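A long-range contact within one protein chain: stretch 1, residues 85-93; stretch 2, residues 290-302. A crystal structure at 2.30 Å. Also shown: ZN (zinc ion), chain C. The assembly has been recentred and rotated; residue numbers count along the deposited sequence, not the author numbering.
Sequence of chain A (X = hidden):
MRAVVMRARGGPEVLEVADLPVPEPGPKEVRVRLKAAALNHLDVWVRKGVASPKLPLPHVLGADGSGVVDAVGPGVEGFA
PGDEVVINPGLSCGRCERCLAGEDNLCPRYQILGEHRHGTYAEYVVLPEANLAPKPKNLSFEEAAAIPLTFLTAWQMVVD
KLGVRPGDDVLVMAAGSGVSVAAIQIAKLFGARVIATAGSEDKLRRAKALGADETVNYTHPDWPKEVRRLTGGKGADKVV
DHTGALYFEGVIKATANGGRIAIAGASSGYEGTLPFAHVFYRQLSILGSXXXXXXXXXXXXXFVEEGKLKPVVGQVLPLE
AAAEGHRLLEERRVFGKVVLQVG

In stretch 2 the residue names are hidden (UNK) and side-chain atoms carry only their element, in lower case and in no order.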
# COMPACT_ATOMS: atom_id res chain seq x y z
N VAL A 85 23.36 8.63 -24.35
CA VAL A 85 22.56 8.82 -23.14
C VAL A 85 21.42 9.84 -23.26
O VAL A 85 21.36 10.65 -24.19
CB VAL A 85 23.47 9.30 -21.98
CG1 VAL A 85 24.54 8.26 -21.69
CG2 VAL A 85 24.14 10.63 -22.33
N VAL A 86 20.50 9.77 -22.31
CA VAL A 86 19.38 10.70 -22.21
C VAL A 86 19.56 11.28 -20.82
O VAL A 86 20.21 10.68 -19.96
CB VAL A 86 18.01 10.00 -22.31
CG1 VAL A 86 17.91 9.26 -23.62
CG2 VAL A 86 17.83 9.03 -21.16
N ILE A 87 18.97 12.44 -20.59
CA ILE A 87 19.07 13.15 -19.32
C ILE A 87 17.86 12.91 -18.44
O ILE A 87 16.74 12.84 -18.93
CB ILE A 87 19.21 14.66 -19.61
CG1 ILE A 87 20.58 14.93 -20.26
CG2 ILE A 87 18.93 15.46 -18.36
CD1 ILE A 87 20.69 16.29 -20.88
N ASN A 88 18.10 12.76 -17.14
CA ASN A 88 17.06 12.55 -16.12
C ASN A 88 17.01 13.98 -15.56
O ASN A 88 17.85 14.35 -14.75
CB ASN A 88 17.57 11.59 -15.05
CG ASN A 88 16.46 10.79 -14.39
OD1 ASN A 88 15.46 11.35 -13.93
ND2 ASN A 88 16.65 9.48 -14.30
N PRO A 89 16.02 14.78 -15.97
CA PRO A 89 15.85 16.18 -15.55
C PRO A 89 15.71 16.52 -14.06
O PRO A 89 15.72 17.70 -13.70
CB PRO A 89 14.67 16.65 -16.38
CG PRO A 89 13.83 15.42 -16.45
CD PRO A 89 14.81 14.30 -16.66
N GLY A 90 15.62 15.50 -13.21
CA GLY A 90 15.46 15.76 -11.78
C GLY A 90 16.74 16.01 -10.99
O GLY A 90 17.56 15.11 -10.85
N LEU A 91 16.89 17.22 -10.48
CA LEU A 91 18.07 17.58 -9.69
C LEU A 91 17.72 17.77 -8.21
O LEU A 91 16.84 18.56 -7.86
CB LEU A 91 18.72 18.85 -10.22
CG LEU A 91 19.50 18.71 -11.53
CD1 LEU A 91 18.57 18.22 -12.62
CD2 LEU A 91 20.09 20.06 -11.91
N SER A 92 18.44 17.06 -7.35
CA SER A 92 18.22 17.13 -5.92
C SER A 92 19.58 17.07 -5.22
O SER A 92 20.61 16.94 -5.87
CB SER A 92 17.35 15.96 -5.47
OG SER A 92 17.89 14.72 -5.92
N CYS A 93 19.58 17.16 -3.89
CA CYS A 93 20.84 17.14 -3.14
C CYS A 93 21.28 15.73 -2.78
O CYS A 93 22.44 15.51 -2.41
CB CYS A 93 20.72 17.98 -1.86
SG CYS A 93 19.62 17.31 -0.59
N UNK A 290 3.77 16.49 -9.88
CA UNK A 290 4.79 17.18 -10.65
C UNK A 290 5.97 16.24 -10.75
O UNK A 290 6.48 15.76 -9.75
c UNK A 290 5.23 18.50 -9.97
o UNK A 290 4.13 19.42 -9.94
c UNK A 290 6.38 19.13 -10.75
N UNK A 291 6.38 15.95 -11.98
CA UNK A 291 7.51 15.05 -12.22
C UNK A 291 7.33 13.68 -11.56
O UNK A 291 6.21 13.19 -11.40
c UNK A 291 9.34 16.82 -12.67
c UNK A 291 11.74 15.84 -13.80
s UNK A 291 10.04 16.23 -14.25
c UNK A 291 8.80 15.72 -11.74
N UNK A 292 8.44 13.05 -11.18
CA UNK A 292 8.41 11.74 -10.55
C UNK A 292 9.79 11.45 -10.00
O UNK A 292 10.71 12.25 -10.15
c UNK A 292 8.02 10.67 -11.56
N UNK A 293 9.94 10.30 -9.36
CA UNK A 293 11.22 9.89 -8.80
C UNK A 293 12.17 9.50 -9.93
O UNK A 293 11.77 8.86 -10.90
o UNK A 293 12.26 8.19 -7.44
c UNK A 293 11.01 8.70 -7.86
N UNK A 294 13.44 9.89 -9.80
CA UNK A 294 14.43 9.57 -10.82
C UNK A 294 14.50 8.08 -11.14
O UNK A 294 14.80 7.69 -12.26
c UNK A 294 17.56 11.79 -10.44
n UNK A 294 17.42 13.25 -8.43
c UNK A 294 18.00 11.99 -9.00
c UNK A 294 16.06 11.50 -10.54
c UNK A 294 15.81 10.04 -10.38
N UNK A 295 14.24 7.26 -10.13
CA UNK A 295 14.30 5.81 -10.30
C UNK A 295 13.32 5.30 -11.35
O UNK A 295 13.56 4.28 -11.98
c UNK A 295 14.02 5.12 -8.96
o UNK A 295 12.73 5.48 -8.46
N UNK A 296 12.22 6.03 -11.53
CA UNK A 296 11.21 5.64 -12.50
C UNK A 296 11.67 5.68 -13.96
O UNK A 296 11.06 5.05 -14.81
c UNK A 296 8.65 5.09 -8.14
n UNK A 296 9.92 4.71 -8.09
c UNK A 296 8.76 5.28 -10.60
n UNK A 296 8.08 5.34 -9.31
c UNK A 296 9.42 6.60 -10.95
n UNK A 296 7.93 5.18 -7.03
c UNK A 296 9.99 6.55 -12.35
N UNK A 297 12.75 6.41 -14.24
CA UNK A 297 13.25 6.52 -15.61
C UNK A 297 13.83 5.20 -16.13
O UNK A 297 13.93 5.00 -17.34
c UNK A 297 13.64 7.87 -18.13
c UNK A 297 14.39 8.51 -16.98
c UNK A 297 15.83 8.78 -17.37
c UNK A 297 14.33 7.61 -15.71
N UNK A 298 14.22 4.32 -15.22
CA UNK A 298 14.79 3.03 -15.61
C UNK A 298 13.75 2.09 -16.21
O UNK A 298 13.94 1.56 -17.31
c UNK A 298 16.41 4.31 -13.06
c UNK A 298 15.49 2.38 -14.41
c UNK A 298 16.64 3.20 -13.89
c UNK A 298 18.77 4.81 -12.99
c UNK A 298 19.01 3.69 -13.82
c UNK A 298 17.47 5.11 -12.62
c UNK A 298 17.95 2.90 -14.26
N UNK A 299 12.64 1.84 -15.50
CA UNK A 299 11.65 0.95 -16.12
C UNK A 299 11.11 1.55 -17.43
O UNK A 299 10.90 0.83 -18.41
c UNK A 299 10.67 2.12 -14.30
c UNK A 299 12.18 2.30 -14.18
c UNK A 299 10.56 0.84 -15.04
N UNK A 300 10.90 2.86 -17.45
CA UNK A 300 10.39 3.53 -18.64
C UNK A 300 11.23 3.23 -19.88
O UNK A 300 10.72 2.72 -20.87
c UNK A 300 10.31 5.06 -18.41
c UNK A 300 9.10 6.85 -16.99
c UNK A 300 9.20 5.36 -17.41
c UNK A 300 10.04 5.78 -19.72
N UNK A 301 12.53 3.52 -19.81
CA UNK A 301 13.44 3.28 -20.92
C UNK A 301 13.49 1.81 -21.32
O UNK A 301 13.65 1.47 -22.50
c UNK A 301 16.28 5.79 -19.79
c UNK A 301 14.73 6.05 -21.71
c UNK A 301 14.84 3.83 -20.56
c UNK A 301 14.94 5.37 -20.37
N UNK A 302 13.32 0.93 -20.35
CA UNK A 302 13.29 -0.52 -20.60
C UNK A 302 12.08 -0.84 -21.49
O UNK A 302 12.22 -1.51 -22.50
n UNK A 302 12.99 -1.80 -14.55
c UNK A 302 14.15 -2.45 -19.11
n UNK A 302 13.75 -2.42 -16.65
n UNK A 302 15.10 -1.22 -15.24
c UNK A 302 13.19 -1.27 -19.26
c UNK A 302 13.94 -1.81 -15.48
c UNK A 302 14.76 -2.48 -17.71
ZN ZN C . 17.41 16.33 -1.14
O HOH W 1 19.95 14.97 -8.74

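Position 290 has a carbon carrying one oxygen and one further carbon, a fork at the first side-chain atom: Thr290. It lies out of reach of stretch 1 and takes no part in the contact.

Position 291 carries two carbons, a sulfur and a last carbon in an unbranched row; that last carbon rests 3.4 Å from CG of Pro89 and 3.9 Å from N of Gly90. This is Met291, and the atom is its CE. A thioether chain suits this place because it is long, apolar and flexible; with all three chi angles m, it curls against the proline ring.

Position 292 has a single carbon, which gives Ala292, buried but not in contact with stretch 1. Position 293 has one carbon and one oxygen, hence Ser293, and its CB points away from stretch 1. Its backbone O accepts a hydrogen bond from N of position 296 (2.9 Å), tying the chain into the 3-10 turn that follows.

At 294 four carbons run in a row to a nitrogen. CB points toward stretch 1, and the nitrogen reaches O of Gly90 at 3.1 Å and OG of Ser92 at 2.9 Å. This is Lys294, whose NZ donates a hydrogen bond to each. Water 1 accepts another from NZ (3.1 Å) and one from N of Ser92 (2.9 Å), so it bridges the two stretches. An ammonium group can serve several acceptors at once, while the aliphatic part of the chain packs closely, with CG 3.4 Å from OD1 of Asn88. Gly90 matters here: a CB in ideal position would sit only 3.4 Å from that CG, a tight fit.

Position 295, one carbon and one oxygen, is Ser295. It faces away, and its OG donates to OG of Ser293 at 2.9 Å, a bond local to the turn. Position 296 has three carbons, a nitrogen and a carbon bearing two more nitrogens: Arg296, whose side-chain end leads away from stretch 1.

Position 297 has four carbons forked at the second; one end carbon lies 3.3 Å from ND2 of Asn88 and 4.3 Å from CG2 of Val86. This is Leu297, and the atom is CD1. Position 298 has one carbon and a six-carbon ring: Phe298, which makes no contact. Position 299, three carbons closing onto the backbone N, is Pro299; position 300, forked at the first carbon with one longer arm, is Ile300. Both are out of reach.

Position 301 again has four carbons forked at the second, one of them 3.8 Å from CG2 of Val86: Leu301, with CD1 making the approach. Leucine suits both places: one helical turn apart and pointing toward stretch 1, the two branched aliphatic chains set methyls against Val86 without burying a polar group. Position 302 has three carbons, a nitrogen and a carbon with two nitrogens: Arg302, exposed and distant.

The contact thus joins an apolar patch, Val86 against two leucines, to a polar center. There Asn88 ND2 donates to Lys294 O (3.3 Å, 162°), and the lysine returns bonds to Gly90 and Ser92. Pro89 and Met291 add a second apolar packing.

Stretch 2 (290-302) TMASKSRLFPILR
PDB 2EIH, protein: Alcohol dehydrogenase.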